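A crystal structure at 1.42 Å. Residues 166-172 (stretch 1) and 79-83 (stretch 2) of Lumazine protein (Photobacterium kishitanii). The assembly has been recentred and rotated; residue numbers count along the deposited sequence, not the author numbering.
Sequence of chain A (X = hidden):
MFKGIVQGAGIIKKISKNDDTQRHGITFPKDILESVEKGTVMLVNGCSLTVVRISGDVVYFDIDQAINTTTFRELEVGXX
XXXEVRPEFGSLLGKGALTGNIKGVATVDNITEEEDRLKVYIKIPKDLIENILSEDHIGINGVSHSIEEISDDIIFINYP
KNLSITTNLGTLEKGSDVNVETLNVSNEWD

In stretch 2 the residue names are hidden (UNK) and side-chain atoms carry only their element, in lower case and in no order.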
# COMPACT_ATOMS: atom_id res chain seq x y z
N THR A 166 5.25 8.75 -8.20
CA THR A 166 3.83 8.59 -8.29
C THR A 166 3.25 7.71 -7.11
O THR A 166 2.01 7.49 -7.00
CB THR A 166 3.51 7.95 -9.70
OG1 THR A 166 3.95 6.60 -9.85
CG2 THR A 166 4.30 8.73 -10.79
N THR A 167 4.12 7.25 -6.22
CA THR A 167 3.58 6.47 -5.03
C THR A 167 4.38 6.87 -3.81
O THR A 167 5.52 7.54 -4.02
CB THR A 167 3.89 5.04 -5.21
OG1 THR A 167 5.32 4.77 -5.03
CG2 THR A 167 3.37 4.49 -6.56
N ASN A 168 4.05 6.40 -2.64
CA ASN A 168 4.83 6.76 -1.47
C ASN A 168 6.12 5.94 -1.32
O ASN A 168 6.79 6.03 -0.30
CB ASN A 168 3.98 6.64 -0.21
CG ASN A 168 3.52 5.22 0.11
OD1 ASN A 168 4.01 4.21 -0.40
ND2 ASN A 168 2.58 5.16 1.03
N LEU A 169 6.45 5.13 -2.34
CA LEU A 169 7.75 4.40 -2.32
C LEU A 169 8.91 5.36 -2.11
O LEU A 169 9.91 4.98 -1.47
CB LEU A 169 7.97 3.43 -3.54
CG LEU A 169 7.03 2.25 -3.54
CD1 LEU A 169 7.38 1.41 -4.84
CD2 LEU A 169 7.12 1.34 -2.29
N GLY A 170 8.79 6.60 -2.57
CA GLY A 170 9.86 7.54 -2.46
C GLY A 170 9.91 8.22 -1.09
O GLY A 170 10.75 9.12 -0.88
N THR A 171 9.02 7.87 -0.16
CA THR A 171 9.06 8.38 1.27
C THR A 171 9.74 7.26 2.16
O THR A 171 10.08 7.51 3.33
CB THR A 171 7.61 8.62 1.84
OG1 THR A 171 6.92 7.36 1.98
CG2 THR A 171 6.86 9.56 0.98
N LEU A 172 9.92 6.04 1.65
CA LEU A 172 10.42 4.96 2.43
C LEU A 172 11.88 5.30 2.77
O LEU A 172 12.58 5.87 1.96
CB LEU A 172 10.33 3.61 1.64
CG LEU A 172 8.85 3.20 1.37
CD1 LEU A 172 9.06 1.91 0.57
CD2 LEU A 172 8.08 2.95 2.61
N UNK A 79 1.09 11.97 6.65
CA UNK A 79 1.68 10.89 5.87
C UNK A 79 0.88 10.70 4.55
O UNK A 79 -0.31 10.96 4.42
n UNK A 79 2.43 8.53 8.60
c UNK A 79 1.62 9.59 6.63
c UNK A 79 2.54 9.54 7.85
o UNK A 79 3.45 10.49 8.07
N UNK A 80 1.61 10.19 3.57
CA UNK A 80 1.12 10.00 2.20
C UNK A 80 0.81 8.51 2.08
O UNK A 80 1.61 7.63 2.38
c UNK A 80 3.70 10.14 -1.84
n UNK A 80 4.94 9.81 -0.98
c UNK A 80 2.20 10.35 1.21
c UNK A 80 2.93 10.95 -0.91
c UNK A 80 1.92 10.06 -0.18
N UNK A 81 -0.41 8.24 1.56
CA UNK A 81 -0.90 6.86 1.36
C UNK A 81 -1.14 6.63 -0.14
O UNK A 81 -1.57 7.52 -0.86
c UNK A 81 -2.16 6.55 2.15
c UNK A 81 -3.31 7.39 1.68
c UNK A 81 -1.84 6.82 3.70
N UNK A 82 -0.91 5.41 -0.62
CA UNK A 82 -1.22 5.08 -2.03
C UNK A 82 -2.68 4.82 -2.18
O UNK A 82 -3.26 4.11 -1.35
c UNK A 82 -0.41 3.85 -2.38
o UNK A 82 1.50 5.29 -2.58
c UNK A 82 1.10 4.12 -2.37
n UNK A 82 1.88 3.08 -2.23
N UNK A 83 -3.27 5.25 -3.29
CA UNK A 83 -4.71 5.02 -3.59
C UNK A 83 -4.89 4.27 -4.90
O UNK A 83 -4.24 4.64 -5.90
c UNK A 83 -5.93 6.61 -1.21
c UNK A 83 -5.89 8.68 -2.76
c UNK A 83 -5.43 6.39 -3.73
c UNK A 83 -5.29 7.29 -2.48
O HOH W 1 7.04 9.33 -2.81

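Position 79 carries four side-chain atoms: two carbons in succession, the second bearing one oxygen and one nitrogen. A flat, branched end of this kind is a carboxamide, and one carbon joins CA to the carboxamide carbon, one fewer than in glutamine. Its nearest approach is CB of position 79 to ND2 of Asn168, 7.2 Å, so its identity rests on the atoms alone: Asn79.

Position 80 opens the strand. Its side chain is four carbons in an unbranched row ending in a nitrogen, and its CA-to-CB bond points toward stretch 1. The chain extends beside Asn168, with the terminal nitrogen 3.4 Å from CB of Asn168 and 3.8 Å from the backbone O of Thr167. Four methylenes and a terminal amine make this Lys80. A water sits at the end of the chain: NZ of Lys80 donates to it at 2.8 Å, and the water donates in turn to O of Thr167 at 2.6 Å, so the amine reaches that carbonyl through a relay. The backbone matters as well, since O of Lys80 accepts a nearly straight hydrogen bond from ND2 of Asn168 at 3.0 Å.

Position 81 has three side-chain carbons, one bonded to CA and carrying the other two. Branching at CB with no heteroatom identifies Val81. Its CA-to-CB bond points away from stretch 1, as the alternation of a strand would lead one to expect after position 80, and what it offers the contact is mainly its backbone: its CA lies 3.9 Å from ND2 of Asn168.

Position 82 again shows two carbons, the second with one oxygen and one nitrogen. The CA-to-CB bond runs sideways, but the end of the group comes nearer, and its oxygen lies 2.8 Å from the backbone N of Asn168. This short carboxamide is Asn82. The contact is a hydrogen bond from N of Asn168 to OD1 of Asn82, and the same oxygen lies 3.4 Å from CA of Thr167. ND2 of Asn82 lies 3.0 Å from OD1 of Asn168, setting the two amide ends side by side.

Position 83 has four carbons, forked at the second: Leu83. Its nearest side-chain atom, CB of Leu83, is 8.2 Å from O of Thr166, and it takes no part in the contact.

The rule to read here is that a short 3-10 turn can dock on a strand through one asparagine used at both backbone and side chain. Asn168 gives its N to OD1 of Asn82 and its ND2 to O of Lys80, so a side-chain oxygen and a backbone carbonyl, two residues apart, both accept from it. The turn is braced from within: OG1 of Thr167 accepts from N of Leu169 at 2.9 Å, and O of Asn168 accepts from both N of Thr171 at 2.9 Å and OG1 of Thr171 at 2.6 Å. The buried area is modest, 281 Å² over both sides; the defined cross-stretch bonds are two hydrogen bonds, both donated by Asn168, while the Lys80 amine reaches O of Thr167 through a water.

Stretch 2 79-83: NKVNL
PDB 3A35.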